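Local coordinates for protein probable diphthine synthase (Aeropyrum pernix, PDB 1WDE) that probably catalyses the S-adenosyl-L-methionine-dependent trimethylation of the amino group of a modified histidine in elongation factor 2, a step of diphthamide biosynthesis, at residues 8-13 against 112-117; 130-135 against 259-264; 190-195 against 207-212. All coordinates share one frame; numbering follows the deposited sequence.

Interaction 1 (8-13 against 112-117); sequences VTLLLV and VAVRYI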
ATOM      1  N   VAL A   8      -3.905  29.593  11.168  1.00 83.09           N
ATOM      2  CA  VAL A   8      -3.265  28.293  10.986  1.00 77.91           C
ATOM      3  C   VAL A   8      -4.094  27.314  10.155  1.00 72.96           C
ATOM      4  O   VAL A   8      -5.187  26.900  10.560  1.00 73.06           O
ATOM      5  CB  VAL A   8      -2.945  27.620  12.342  1.00 78.83           C
ATOM      6  CG1 VAL A   8      -1.945  26.499  12.128  1.00 78.52           C
ATOM      7  CG2 VAL A   8      -2.405  28.643  13.332  1.00 78.47           C
ATOM      8  N   THR A   9      -3.567  26.957   8.986  1.00 65.44           N
ATOM      9  CA  THR A   9      -4.231  26.013   8.093  1.00 58.16           C
ATOM     10  C   THR A   9      -3.257  24.926   7.641  1.00 53.15           C
ATOM     11  O   THR A   9      -2.134  25.209   7.217  1.00 49.14           O
ATOM     12  CB  THR A   9      -4.813  26.723   6.863  1.00 55.16           C
ATOM     13  OG1 THR A   9      -5.808  27.659   7.288  1.00 55.13           O
ATOM     14  CG2 THR A   9      -5.452  25.719   5.922  1.00 57.36           C
ATOM     15  N   LEU A  10      -3.692  23.676   7.747  1.00 49.36           N
ATOM     16  CA  LEU A  10      -2.859  22.547   7.363  1.00 47.14           C
ATOM     17  C   LEU A  10      -3.326  21.944   6.043  1.00 49.29           C
ATOM     18  O   LEU A  10      -4.518  21.688   5.844  1.00 49.04           O
ATOM     19  CB  LEU A  10      -2.890  21.481   8.460  1.00 45.84           C
ATOM     20  CG  LEU A  10      -2.240  20.131   8.143  1.00 46.52           C
ATOM     21  CD1 LEU A  10      -0.754  20.295   7.957  1.00 37.67           C
ATOM     22  CD2 LEU A  10      -2.538  19.157   9.269  1.00 44.27           C
ATOM     23  N   LEU A  11      -2.379  21.727   5.137  1.00 46.44           N
ATOM     24  CA  LEU A  11      -2.695  21.139   3.848  1.00 39.26           C
ATOM     25  C   LEU A  11      -2.012  19.786   3.758  1.00 39.07           C
ATOM     26  O   LEU A  11      -0.783  19.719   3.758  1.00 39.19           O
ATOM     27  CB  LEU A  11      -2.190  22.031   2.710  1.00 39.17           C
ATOM     28  CG  LEU A  11      -2.620  23.501   2.707  1.00 43.08           C
ATOM     29  CD1 LEU A  11      -2.139  24.182   1.411  1.00 43.90           C
ATOM     30  CD2 LEU A  11      -4.132  23.584   2.822  1.00 40.56           C
ATOM     31  N   LEU A  12      -2.805  18.713   3.715  1.00 38.01           N
ATOM     32  CA  LEU A  12      -2.261  17.357   3.576  1.00 33.23           C
ATOM     33  C   LEU A  12      -2.374  17.079   2.091  1.00 27.23           C
ATOM     34  O   LEU A  12      -3.454  16.771   1.593  1.00 27.58           O
ATOM     35  CB  LEU A  12      -3.080  16.336   4.372  1.00 39.02           C
ATOM     36  CG  LEU A  12      -2.826  16.264   5.877  1.00 41.22           C
ATOM     37  CD1 LEU A  12      -3.447  14.984   6.408  1.00 44.70           C
ATOM     38  CD2 LEU A  12      -1.338  16.265   6.158  1.00 44.60           C
ATOM     39  N   VAL A  13      -1.247  17.176   1.397  1.00 26.15           N
ATOM     40  CA  VAL A  13      -1.222  17.038  -0.051  1.00 25.03           C
ATOM     41  C   VAL A  13      -0.623  15.755  -0.646  1.00 23.01           C
ATOM     42  O   VAL A  13       0.529  15.409  -0.374  1.00 30.43           O
ATOM     43  CB  VAL A  13      -0.449  18.244  -0.639  1.00 31.20           C
ATOM     44  CG1 VAL A  13      -0.638  18.321  -2.146  1.00 22.49           C
ATOM     45  CG2 VAL A  13      -0.914  19.538   0.043  1.00 29.11           C
ATOM     46  N   VAL A 112      -7.067  24.188  14.164  1.00 51.05           N
ATOM     47  CA  VAL A 112      -6.576  24.369  12.790  1.00 50.18           C
ATOM     48  C   VAL A 112      -7.500  23.830  11.691  1.00 48.54           C
ATOM     49  O   VAL A 112      -8.071  22.745  11.819  1.00 51.94           O
ATOM     50  CB  VAL A 112      -5.190  23.701  12.608  1.00 49.83           C
ATOM     51  CG1 VAL A 112      -4.665  23.957  11.202  1.00 48.33           C
ATOM     52  CG2 VAL A 112      -4.215  24.232  13.647  1.00 41.91           C
ATOM     53  N   ALA A 113      -7.648  24.591  10.611  1.00 48.67           N
ATOM     54  CA  ALA A 113      -8.481  24.160   9.494  1.00 46.89           C
ATOM     55  C   ALA A 113      -7.652  23.160   8.687  1.00 46.20           C
ATOM     56  O   ALA A 113      -6.474  23.396   8.435  1.00 48.92           O
ATOM     57  CB  ALA A 113      -8.865  25.350   8.626  1.00 45.15           C
ATOM     58  N   VAL A 114      -8.257  22.043   8.291  1.00 43.55           N
ATOM     59  CA  VAL A 114      -7.522  21.029   7.534  1.00 42.10           C
ATOM     60  C   VAL A 114      -8.098  20.769   6.153  1.00 39.84           C
ATOM     61  O   VAL A 114      -9.296  20.537   6.001  1.00 34.74           O
ATOM     62  CB  VAL A 114      -7.475  19.690   8.295  1.00 44.48           C
ATOM     63  CG1 VAL A 114      -6.795  18.628   7.433  1.00 47.17           C
ATOM     64  CG2 VAL A 114      -6.724  19.868   9.617  1.00 37.59           C
ATOM     65  N   ARG A 115      -7.235  20.826   5.142  1.00 36.23           N
ATOM     66  CA  ARG A 115      -7.662  20.571   3.767  1.00 37.08           C
ATOM     67  C   ARG A 115      -6.920  19.322   3.283  1.00 33.55           C
ATOM     68  O   ARG A 115      -5.693  19.230   3.397  1.00 35.11           O
ATOM     69  CB  ARG A 115      -7.300  21.748   2.859  1.00 37.06           C
ATOM     70  CG  ARG A 115      -7.786  23.089   3.350  1.00 45.23           C
ATOM     71  CD  ARG A 115      -9.271  23.234   3.157  1.00 51.19           C
ATOM     72  NE  ARG A 115      -9.610  23.691   1.814  1.00 59.21           N
ATOM     73  CZ  ARG A 115     -10.857  23.749   1.352  1.00 65.21           C
ATOM     74  NH1 ARG A 115     -11.104  24.178   0.120  1.00 66.00           N
ATOM     75  NH2 ARG A 115     -11.859  23.355   2.124  1.00 66.86           N
ATOM     76  N   TYR A 116      -7.668  18.362   2.762  1.00 28.17           N
ATOM     77  CA  TYR A 116      -7.068  17.133   2.255  1.00 29.97           C
ATOM     78  C   TYR A 116      -7.053  17.249   0.736  1.00 27.09           C
ATOM     79  O   TYR A 116      -8.107  17.264   0.097  1.00 26.47           O
ATOM     80  CB  TYR A 116      -7.891  15.914   2.726  1.00 25.41           C
ATOM     81  CG  TYR A 116      -7.771  14.675   1.847  1.00 24.21           C
ATOM     82  CD1 TYR A 116      -6.546  14.286   1.303  1.00 25.48           C
ATOM     83  CD2 TYR A 116      -8.881  13.891   1.577  1.00 23.85           C
ATOM     84  CE1 TYR A 116      -6.443  13.144   0.507  1.00 29.00           C
ATOM     85  CE2 TYR A 116      -8.788  12.743   0.784  1.00 18.24           C
ATOM     86  CZ  TYR A 116      -7.570  12.385   0.252  1.00 23.81           C
ATOM     87  OH  TYR A 116      -7.489  11.282  -0.566  1.00 24.16           O
ATOM     88  N   ILE A 117      -5.859  17.375   0.158  1.00 28.09           N
ATOM     89  CA  ILE A 117      -5.749  17.476  -1.297  1.00 24.66           C
ATOM     90  C   ILE A 117      -5.343  16.080  -1.784  1.00 26.56           C
ATOM     91  O   ILE A 117      -4.240  15.628  -1.518  1.00 22.71           O
ATOM     92  CB  ILE A 117      -4.676  18.501  -1.727  1.00 20.11           C
ATOM     93  CG1 ILE A 117      -4.969  19.866  -1.081  1.00 31.88           C
ATOM     94  CG2 ILE A 117      -4.681  18.637  -3.269  1.00 24.01           C
ATOM     95  CD1 ILE A 117      -6.380  20.364  -1.352  1.00 31.13           C
TER
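Leu-11 and Arg-115 run alongside each other with their branches heading in one direction, on adjacent parallel strands 9-13 and 113-117 of the five-stranded parallel sheet that forms the first half of this tetrapyrrole-methylase-type fold. CD2 of Leu-11 sits 3.7 Å from CB of Arg-115 and just as close to its CG. That CG stands beside the backbone N (chi1 -53°); beyond it the chain bends twice and the guanidinium leads away from strand 9-13. Val-13 and Ile-117 repeat this parallel pairing on the same face, CG1 of Val-13 coming 4.1 Å from CB of Ile-117. Helix 24-32 lies over this side, with Ala-26 touching both of them and Ala-29 touching Leu-11.

The other face carries Leu-10, Leu-12, Val-114 and Tyr-116. Here CD2 of Leu-10 meets CG2 of Val-114 at 4.3 Å, and both residues rest on Ala-107 of helix 100-109, so the two strands are sandwiched between helices. Tyr-116 turns the edge of its ring to the neighbouring strand: CD1 lies 4.0 Å from Leu-12 O, which is near the ring plane. Its hydroxyl is hydrogen-bonded to Asp-93, a residue that by similarity binds S-adenosyl-L-methionine, which places this end of the strand pair beside the probable cofactor site.

At the start of the pair Val-8, poorly ordered, slants across Val-112. Between the strands, Leu-10 and Leu-12 each use both backbone N and O towards 113-117, while Thr-9, Leu-11 and Val-13 bond to strand 85-90 and its approach. Leu-10 N reaches Ala-113 O at 2.9 Å, nearly in line with the carbonyl. The last rung is different: Ile-117 N binds Leu-12 O at 2.9 Å from a position tilted 27° out of the carbonyl plane.

Interaction 2 (130-135 against 259-264); sequences TMLSFY and WLLAAA
Met-131, present as selenomethionine, supplies much of the apolar contact with helix 259-264. Its CG, held beside the backbone N (chi1 -59°), lies 4.0 Å from CB of Ala-264; the terminal methyl, whose modelled place is doubtful because it comes very close to Leu-260 O, lies near Leu-260 and Ala-263. A second apolar pair sits deeper: CD2 of Leu-132 comes to 4.1 Å from CB of Leu-261, the two side chains crossing at a slant. Thr-130 and Leu-261 also both touch strand 213-217, at Val-216 and Val-214.

Carbonyl oxygens meeting carbon make up the next group. Thr-130 O touches two side chains of the helix, 3.5 Å from CB of Ala-264 and 3.6 Å from CD1 of Leu-261. Met-131 O is approached by CD1 of Leu-260 at 3.3 Å.

All this happens where helix 122-130 ends and the chain turns towards strand 137-143, part of the mixed sheet of the second half of the fold. Met-131 is the residue that leaves the helix, with a positive phi of 65°.

No hydrogen bond joins the two segments. The turn is held internally as an ST turn, Leu-132 N donating to OG1 of Thr-130 at 3.2 Å with a nearly straight 168° bond; that hydroxyl is also hydrogen-bonded to Arg-127 O. Nearer the N-terminal start of helix 255-264, OE2 of Glu-257 accepts from the backbone N of Ser-133.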
ATOM      1  N   THR A 130      -4.097  -4.271 -12.674  1.00 19.87           N
ATOM      2  CA  THR A 130      -4.434  -5.710 -12.710  1.00 15.15           C
ATOM      3  C   THR A 130      -5.727  -5.952 -13.463  1.00 19.39           C
ATOM      4  O   THR A 130      -5.993  -7.061 -13.937  1.00 22.17           O
ATOM      5  CB  THR A 130      -4.647  -6.314 -11.288  1.00 16.45           C
ATOM      6  OG1 THR A 130      -5.866  -5.802 -10.743  1.00 20.25           O
ATOM      7  CG2 THR A 130      -3.471  -5.964 -10.323  1.00 15.03           C
HETATM    8  N   MSE A 131      -6.535  -4.902 -13.520  1.00 18.57           N
HETATM    9  CA  MSE A 131      -7.838  -4.876 -14.152  1.00 20.40           C
HETATM   10  C   MSE A 131      -8.881  -5.773 -13.494  1.00 22.64           C
HETATM   11  O   MSE A 131      -9.921  -6.067 -14.083  1.00 22.33           O
HETATM   12  CB  MSE A 131      -7.697  -5.170 -15.637  1.00 24.84           C
HETATM   13  CG  MSE A 131      -6.801  -4.165 -16.308  1.00 27.90           C
HETATM   14 SE   MSE A 131      -7.092  -4.051 -18.203  1.00 50.30          SE
HETATM   15  CE  MSE A 131      -7.438  -5.904 -18.657  1.00 46.30           C
ATOM     16  N   LEU A 132      -8.600  -6.189 -12.262  1.00 21.42           N
ATOM     17  CA  LEU A 132      -9.545  -7.006 -11.500  1.00 23.80           C
ATOM     18  C   LEU A 132     -10.697  -6.083 -11.089  1.00 25.13           C
ATOM     19  O   LEU A 132     -10.552  -4.845 -11.081  1.00 21.71           O
ATOM     20  CB  LEU A 132      -8.872  -7.600 -10.256  1.00 18.37           C
ATOM     21  CG  LEU A 132      -7.863  -8.720 -10.596  1.00 25.86           C
ATOM     22  CD1 LEU A 132      -7.171  -9.178  -9.343  1.00 18.00           C
ATOM     23  CD2 LEU A 132      -8.579  -9.902 -11.272  1.00 21.96           C
ATOM     24  N   SER A 133     -11.832  -6.667 -10.735  1.00 19.06           N
ATOM     25  CA  SER A 133     -12.988  -5.843 -10.371  1.00 20.79           C
ATOM     26  C   SER A 133     -12.751  -4.979  -9.143  1.00 16.37           C
ATOM     27  O   SER A 133     -12.428  -5.472  -8.059  1.00 16.34           O
ATOM     28  CB  SER A 133     -14.213  -6.728 -10.163  1.00 21.83           C
ATOM     29  OG  SER A 133     -15.289  -5.990  -9.626  1.00 25.23           O
ATOM     30  N   PHE A 134     -12.900  -3.676  -9.328  1.00 18.93           N
ATOM     31  CA  PHE A 134     -12.722  -2.716  -8.240  1.00 20.44           C
ATOM     32  C   PHE A 134     -13.596  -3.095  -7.046  1.00 13.76           C
ATOM     33  O   PHE A 134     -13.140  -3.070  -5.907  1.00 14.01           O
ATOM     34  CB  PHE A 134     -13.107  -1.301  -8.719  1.00 21.35           C
ATOM     35  CG  PHE A 134     -13.278  -0.311  -7.605  1.00 24.13           C
ATOM     36  CD1 PHE A 134     -14.546   0.034  -7.152  1.00 34.24           C
ATOM     37  CD2 PHE A 134     -12.172   0.227  -6.967  1.00 24.49           C
ATOM     38  CE1 PHE A 134     -14.702   0.906  -6.060  1.00 31.98           C
ATOM     39  CE2 PHE A 134     -12.319   1.094  -5.880  1.00 31.92           C
ATOM     40  CZ  PHE A 134     -13.589   1.428  -5.429  1.00 33.63           C
ATOM     41  N   TYR A 135     -14.829  -3.509  -7.325  1.00 18.63           N
ATOM     42  CA  TYR A 135     -15.803  -3.860  -6.289  1.00 19.95           C
ATOM     43  C   TYR A 135     -15.394  -5.031  -5.399  1.00 21.85           C
ATOM     44  O   TYR A 135     -15.886  -5.151  -4.273  1.00 18.35           O
ATOM     45  CB  TYR A 135     -17.147  -4.211  -6.940  1.00 20.31           C
ATOM     46  CG  TYR A 135     -17.669  -3.147  -7.866  1.00 30.13           C
ATOM     47  CD1 TYR A 135     -18.286  -1.989  -7.361  1.00 27.84           C
ATOM     48  CD2 TYR A 135     -17.535  -3.283  -9.247  1.00 32.22           C
ATOM     49  CE1 TYR A 135     -18.750  -1.001  -8.209  1.00 31.11           C
ATOM     50  CE2 TYR A 135     -17.992  -2.304 -10.109  1.00 32.65           C
ATOM     51  CZ  TYR A 135     -18.599  -1.168  -9.588  1.00 38.63           C
ATOM     52  OH  TYR A 135     -19.063  -0.219 -10.453  1.00 31.12           O
ATOM     53  N   TRP A 259     -10.245 -13.388 -17.716  1.00 23.97           N
ATOM     54  CA  TRP A 259      -9.992 -12.852 -19.046  1.00 25.25           C
ATOM     55  C   TRP A 259      -9.282 -11.505 -18.921  1.00 27.92           C
ATOM     56  O   TRP A 259      -8.293 -11.267 -19.615  1.00 24.08           O
ATOM     57  CB  TRP A 259     -11.322 -12.731 -19.793  1.00 30.22           C
ATOM     58  CG  TRP A 259     -11.302 -11.997 -21.105  1.00 26.19           C
ATOM     59  CD1 TRP A 259     -10.660 -12.366 -22.257  1.00 31.86           C
ATOM     60  CD2 TRP A 259     -11.974 -10.765 -21.395  1.00 28.31           C
ATOM     61  NE1 TRP A 259     -10.891 -11.434 -23.252  1.00 26.23           N
ATOM     62  CE2 TRP A 259     -11.695 -10.442 -22.746  1.00 31.80           C
ATOM     63  CE3 TRP A 259     -12.784  -9.900 -20.646  1.00 32.80           C
ATOM     64  CZ2 TRP A 259     -12.199  -9.288 -23.359  1.00 34.78           C
ATOM     65  CZ3 TRP A 259     -13.285  -8.752 -21.258  1.00 30.71           C
ATOM     66  CH2 TRP A 259     -12.990  -8.457 -22.602  1.00 30.50           C
ATOM     67  N   LEU A 260      -9.778 -10.637 -18.035  1.00 27.11           N
ATOM     68  CA  LEU A 260      -9.185  -9.311 -17.810  1.00 28.03           C
ATOM     69  C   LEU A 260      -7.760  -9.411 -17.276  1.00 21.15           C
ATOM     70  O   LEU A 260      -6.867  -8.735 -17.782  1.00 26.72           O
ATOM     71  CB  LEU A 260     -10.026  -8.498 -16.810  1.00 25.90           C
ATOM     72  CG  LEU A 260     -11.457  -8.139 -17.234  1.00 27.97           C
ATOM     73  CD1 LEU A 260     -12.216  -7.476 -16.067  1.00 18.67           C
ATOM     74  CD2 LEU A 260     -11.394  -7.216 -18.439  1.00 26.26           C
ATOM     75  N   LEU A 261      -7.555 -10.240 -16.247  1.00 25.06           N
ATOM     76  CA  LEU A 261      -6.229 -10.433 -15.638  1.00 25.05           C
ATOM     77  C   LEU A 261      -5.228 -11.069 -16.612  1.00 27.77           C
ATOM     78  O   LEU A 261      -4.040 -10.729 -16.614  1.00 23.87           O
ATOM     79  CB  LEU A 261      -6.326 -11.301 -14.372  1.00 19.12           C
ATOM     80  CG  LEU A 261      -4.982 -11.552 -13.674  1.00 26.04           C
ATOM     81  CD1 LEU A 261      -4.408 -10.224 -13.222  1.00 28.23           C
ATOM     82  CD2 LEU A 261      -5.151 -12.484 -12.469  1.00 24.52           C
ATOM     83  N   ALA A 262      -5.701 -12.002 -17.431  1.00 24.55           N
ATOM     84  CA  ALA A 262      -4.832 -12.645 -18.411  1.00 26.22           C
ATOM     85  C   ALA A 262      -4.339 -11.573 -19.395  1.00 22.21           C
ATOM     86  O   ALA A 262      -3.172 -11.540 -19.749  1.00 25.27           O
ATOM     87  CB  ALA A 262      -5.604 -13.754 -19.171  1.00 23.79           C
ATOM     88  N   ALA A 263      -5.229 -10.697 -19.844  1.00 24.33           N
ATOM     89  CA  ALA A 263      -4.820  -9.634 -20.771  1.00 25.42           C
ATOM     90  C   ALA A 263      -3.832  -8.655 -20.118  1.00 30.47           C
ATOM     91  O   ALA A 263      -2.822  -8.258 -20.727  1.00 25.38           O
ATOM     92  CB  ALA A 263      -6.045  -8.884 -21.273  1.00 22.90           C
ATOM     93  N   ALA A 264      -4.116  -8.281 -18.868  1.00 30.78           N
ATOM     94  CA  ALA A 264      -3.276  -7.344 -18.114  1.00 24.46           C
ATOM     95  C   ALA A 264      -1.862  -7.873 -17.856  1.00 29.27           C
ATOM     96  O   ALA A 264      -0.897  -7.119 -17.891  1.00 23.47           O
ATOM     97  CB  ALA A 264      -3.955  -6.994 -16.763  1.00 21.22           C
TER

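Interaction 3 (190-195 against 207-212); sequences LLLEAD and LLARLP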
ATOM      1  N   LEU A 190       8.158 -14.916   4.571  1.00 25.99           N
ATOM      2  CA  LEU A 190       7.795 -14.782   5.968  1.00 27.61           C
ATOM      3  C   LEU A 190       6.272 -14.874   6.114  1.00 26.38           C
ATOM      4  O   LEU A 190       5.773 -15.298   7.150  1.00 29.74           O
ATOM      5  CB  LEU A 190       8.308 -13.451   6.535  1.00 32.65           C
ATOM      6  CG  LEU A 190       7.854 -13.107   7.964  1.00 33.30           C
ATOM      7  CD1 LEU A 190       8.252 -14.224   8.947  1.00 37.30           C
ATOM      8  CD2 LEU A 190       8.470 -11.770   8.369  1.00 34.33           C
ATOM      9  N   LEU A 191       5.542 -14.471   5.079  1.00 28.40           N
ATOM     10  CA  LEU A 191       4.071 -14.559   5.111  1.00 28.82           C
ATOM     11  C   LEU A 191       3.717 -16.054   5.165  1.00 25.26           C
ATOM     12  O   LEU A 191       2.882 -16.484   5.958  1.00 26.29           O
ATOM     13  CB  LEU A 191       3.472 -13.954   3.835  1.00 26.15           C
ATOM     14  CG  LEU A 191       2.014 -13.450   3.759  1.00 34.35           C
ATOM     15  CD1 LEU A 191       1.444 -13.746   2.367  1.00 18.98           C
ATOM     16  CD2 LEU A 191       1.158 -14.073   4.817  1.00 23.56           C
ATOM     17  N   LEU A 192       4.365 -16.847   4.316  1.00 25.56           N
ATOM     18  CA  LEU A 192       4.088 -18.283   4.282  1.00 26.34           C
ATOM     19  C   LEU A 192       4.513 -18.952   5.587  1.00 28.88           C
ATOM     20  O   LEU A 192       3.864 -19.891   6.045  1.00 28.54           O
ATOM     21  CB  LEU A 192       4.760 -18.925   3.064  1.00 18.83           C
ATOM     22  CG  LEU A 192       4.245 -18.369   1.727  1.00 25.21           C
ATOM     23  CD1 LEU A 192       4.940 -19.049   0.556  1.00 32.82           C
ATOM     24  CD2 LEU A 192       2.721 -18.597   1.642  1.00 24.28           C
ATOM     25  N   GLU A 193       5.590 -18.466   6.203  1.00 31.90           N
ATOM     26  CA  GLU A 193       5.990 -19.049   7.478  1.00 32.65           C
ATOM     27  C   GLU A 193       4.885 -18.734   8.490  1.00 33.66           C
ATOM     28  O   GLU A 193       4.553 -19.577   9.320  1.00 33.90           O
ATOM     29  CB  GLU A 193       7.333 -18.483   7.960  1.00 41.34           C
ATOM     30  CG  GLU A 193       7.672 -18.851   9.411  1.00 48.43           C
ATOM     31  CD  GLU A 193       7.636 -20.353   9.671  1.00 56.07           C
ATOM     32  OE1 GLU A 193       7.668 -20.752  10.857  1.00 60.23           O
ATOM     33  OE2 GLU A 193       7.580 -21.132   8.693  1.00 60.69           O
ATOM     34  N   ALA A 194       4.312 -17.526   8.405  1.00 30.10           N
ATOM     35  CA  ALA A 194       3.221 -17.114   9.305  1.00 27.68           C
ATOM     36  C   ALA A 194       1.989 -17.978   9.070  1.00 20.98           C
ATOM     37  O   ALA A 194       1.275 -18.345  10.005  1.00 27.74           O
ATOM     38  CB  ALA A 194       2.847 -15.617   9.066  1.00 25.88           C
ATOM     39  N   ASP A 195       1.729 -18.286   7.806  1.00 26.02           N
ATOM     40  CA  ASP A 195       0.585 -19.106   7.453  1.00 27.22           C
ATOM     41  C   ASP A 195       0.693 -20.495   8.059  1.00 26.20           C
ATOM     42  O   ASP A 195      -0.281 -21.019   8.592  1.00 28.96           O
ATOM     43  CB  ASP A 195       0.466 -19.206   5.935  1.00 27.05           C
ATOM     44  CG  ASP A 195      -0.803 -19.921   5.495  1.00 26.94           C
ATOM     45  OD1 ASP A 195      -1.844 -19.795   6.191  1.00 23.76           O
ATOM     46  OD2 ASP A 195      -0.766 -20.590   4.438  1.00 26.28           O
ATOM     47  N   LEU A 207      -2.766 -22.877   3.506  1.00 23.01           N
ATOM     48  CA  LEU A 207      -3.186 -22.768   2.111  1.00 26.42           C
ATOM     49  C   LEU A 207      -2.673 -21.618   1.265  1.00 18.99           C
ATOM     50  O   LEU A 207      -2.737 -21.689   0.048  1.00 21.41           O
ATOM     51  CB  LEU A 207      -4.723 -22.766   2.044  1.00 22.13           C
ATOM     52  CG  LEU A 207      -5.392 -23.998   2.654  1.00 27.69           C
ATOM     53  CD1 LEU A 207      -6.859 -23.722   2.846  1.00 25.57           C
ATOM     54  CD2 LEU A 207      -5.156 -25.212   1.752  1.00 26.13           C
ATOM     55  N   LEU A 208      -2.184 -20.557   1.889  1.00 21.38           N
ATOM     56  CA  LEU A 208      -1.720 -19.404   1.117  1.00 22.41           C
ATOM     57  C   LEU A 208      -0.658 -19.666   0.041  1.00 24.77           C
ATOM     58  O   LEU A 208      -0.711 -19.071  -1.044  1.00 19.02           O
ATOM     59  CB  LEU A 208      -1.252 -18.298   2.081  1.00 22.12           C
ATOM     60  CG  LEU A 208      -2.288 -17.849   3.137  1.00 21.27           C
ATOM     61  CD1 LEU A 208      -1.753 -16.622   3.918  1.00 21.35           C
ATOM     62  CD2 LEU A 208      -3.610 -17.456   2.455  1.00 24.97           C
ATOM     63  N   ALA A 209       0.290 -20.563   0.317  1.00 22.62           N
ATOM     64  CA  ALA A 209       1.358 -20.857  -0.644  1.00 22.50           C
ATOM     65  C   ALA A 209       0.803 -21.329  -1.977  1.00 24.00           C
ATOM     66  O   ALA A 209       1.367 -21.056  -3.045  1.00 23.75           O
ATOM     67  CB  ALA A 209       2.300 -21.913  -0.061  1.00 27.72           C
ATOM     68  N   ARG A 210      -0.327 -22.019  -1.911  1.00 24.49           N
ATOM     69  CA  ARG A 210      -0.999 -22.563  -3.089  1.00 23.23           C
ATOM     70  C   ARG A 210      -1.873 -21.588  -3.898  1.00 26.92           C
ATOM     71  O   ARG A 210      -2.388 -21.937  -4.966  1.00 21.92           O
ATOM     72  CB  ARG A 210      -1.851 -23.751  -2.674  1.00 26.33           C
ATOM     73  CG  ARG A 210      -1.056 -24.992  -2.275  1.00 33.72           C
ATOM     74  CD  ARG A 210      -1.904 -26.217  -2.583  1.00 38.07           C
ATOM     75  NE  ARG A 210      -2.844 -26.513  -1.522  1.00 33.84           N
ATOM     76  CZ  ARG A 210      -4.004 -27.142  -1.682  1.00 31.52           C
ATOM     77  NH1 ARG A 210      -4.416 -27.545  -2.879  1.00 36.96           N
ATOM     78  NH2 ARG A 210      -4.732 -27.412  -0.621  1.00 32.23           N
ATOM     79  N   LEU A 211      -2.063 -20.380  -3.388  1.00 22.06           N
ATOM     80  CA  LEU A 211      -2.864 -19.390  -4.111  1.00 19.54           C
ATOM     81  C   LEU A 211      -2.061 -18.639  -5.158  1.00 21.51           C
ATOM     82  O   LEU A 211      -0.891 -18.344  -4.939  1.00 23.95           O
ATOM     83  CB  LEU A 211      -3.399 -18.344  -3.139  1.00 18.81           C
ATOM     84  CG  LEU A 211      -4.391 -18.819  -2.087  1.00 21.16           C
ATOM     85  CD1 LEU A 211      -4.610 -17.709  -1.060  1.00 26.59           C
ATOM     86  CD2 LEU A 211      -5.684 -19.208  -2.804  1.00 16.40           C
ATOM     87  N   PRO A 212      -2.690 -18.306  -6.298  1.00 18.76           N
ATOM     88  CA  PRO A 212      -2.017 -17.558  -7.357  1.00 20.94           C
ATOM     89  C   PRO A 212      -1.965 -16.125  -6.821  1.00 23.71           C
ATOM     90  O   PRO A 212      -2.621 -15.798  -5.816  1.00 20.09           O
ATOM     91  CB  PRO A 212      -2.972 -17.693  -8.547  1.00 20.50           C
ATOM     92  CG  PRO A 212      -4.320 -17.701  -7.878  1.00 22.71           C
ATOM     93  CD  PRO A 212      -4.068 -18.657  -6.701  1.00 22.80           C
TER
HETATM   94  O   HOH W   1       0.877 -21.839   2.888  1.00 26.87           O
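Leu-207 enters the contact through its backbone, its N lying 3.2 Å from OD2 of Asp-195 on helix 190-195, while its own side chain sets off away from that helix. The same N is hydrogen-bonded to the hydroxyl of Tyr-160, which also binds OD1 of Asp-195.

Leu-208 opens a short 3-10 turn, its CB directed toward the helix. Its N donates to OD2 of Asp-195 at 2.9 Å, through a bent bond of 141° that reaches the oxygen from 36° out of the carboxylate plane. The carboxylate is carried out to it with CG anti to the backbone N (chi1 -174°). The leucine branch packs against the acid as well, CG of Leu-208 being 3.5 Å from CG of Asp-195. Farther out, CD1 of Leu-208 meets CD2 of Leu-191 at 4.0 Å, the two side chains crossing at about a right angle, with Ile-159 of helix 153-165 touching both.

Ala-209 reaches the same acid indirectly: its N gives a hydrogen bond to a water, which in turn donates to OD2 at 2.6 Å. Leu-192 wedges in alongside, its CD2 3.8 Å from CB of Ala-209 and tight against the CA at 3.5 Å.

From Arg-210, the last residue of the 3-10 turn, the chain runs away from helix 190-195, Arg-210 pairing with Asp-274, and Leu-211 and Pro-212 lead on to strand 213-217. The connection that folds back along helix 184-202 is thus tied at a buried carboxylate. With the amide of Leu-208, a donating water and Tyr-160 gathered round it at the start of a 3-10 turn, Asp-195 is probably kept negatively charged despite its burial.

Overall arrangement
The three contacts fall in two halves of the fold. Interaction 1 belongs to the parallel sheet, its centre 36 Å from that of interaction 2 and 41 Å from that of interaction 3; it is partly buried and rests on a regular backbone ladder. Interactions 2 and 3 share the half built on the mixed sheet, their nearest atoms about 7 Å apart, and 190-195/207-212 is nested in the loop closed by 130-135/259-264. Both join a helix to a connecting segment, one leading to strand 137-143, the other to strand 213-217. Interaction 2, partly buried like interaction 1, has no hydrogen bond between its segments and rests on apolar and carbonyl-to-carbon contact, whereas buried interaction 3 adds a carboxylate with a water bridge.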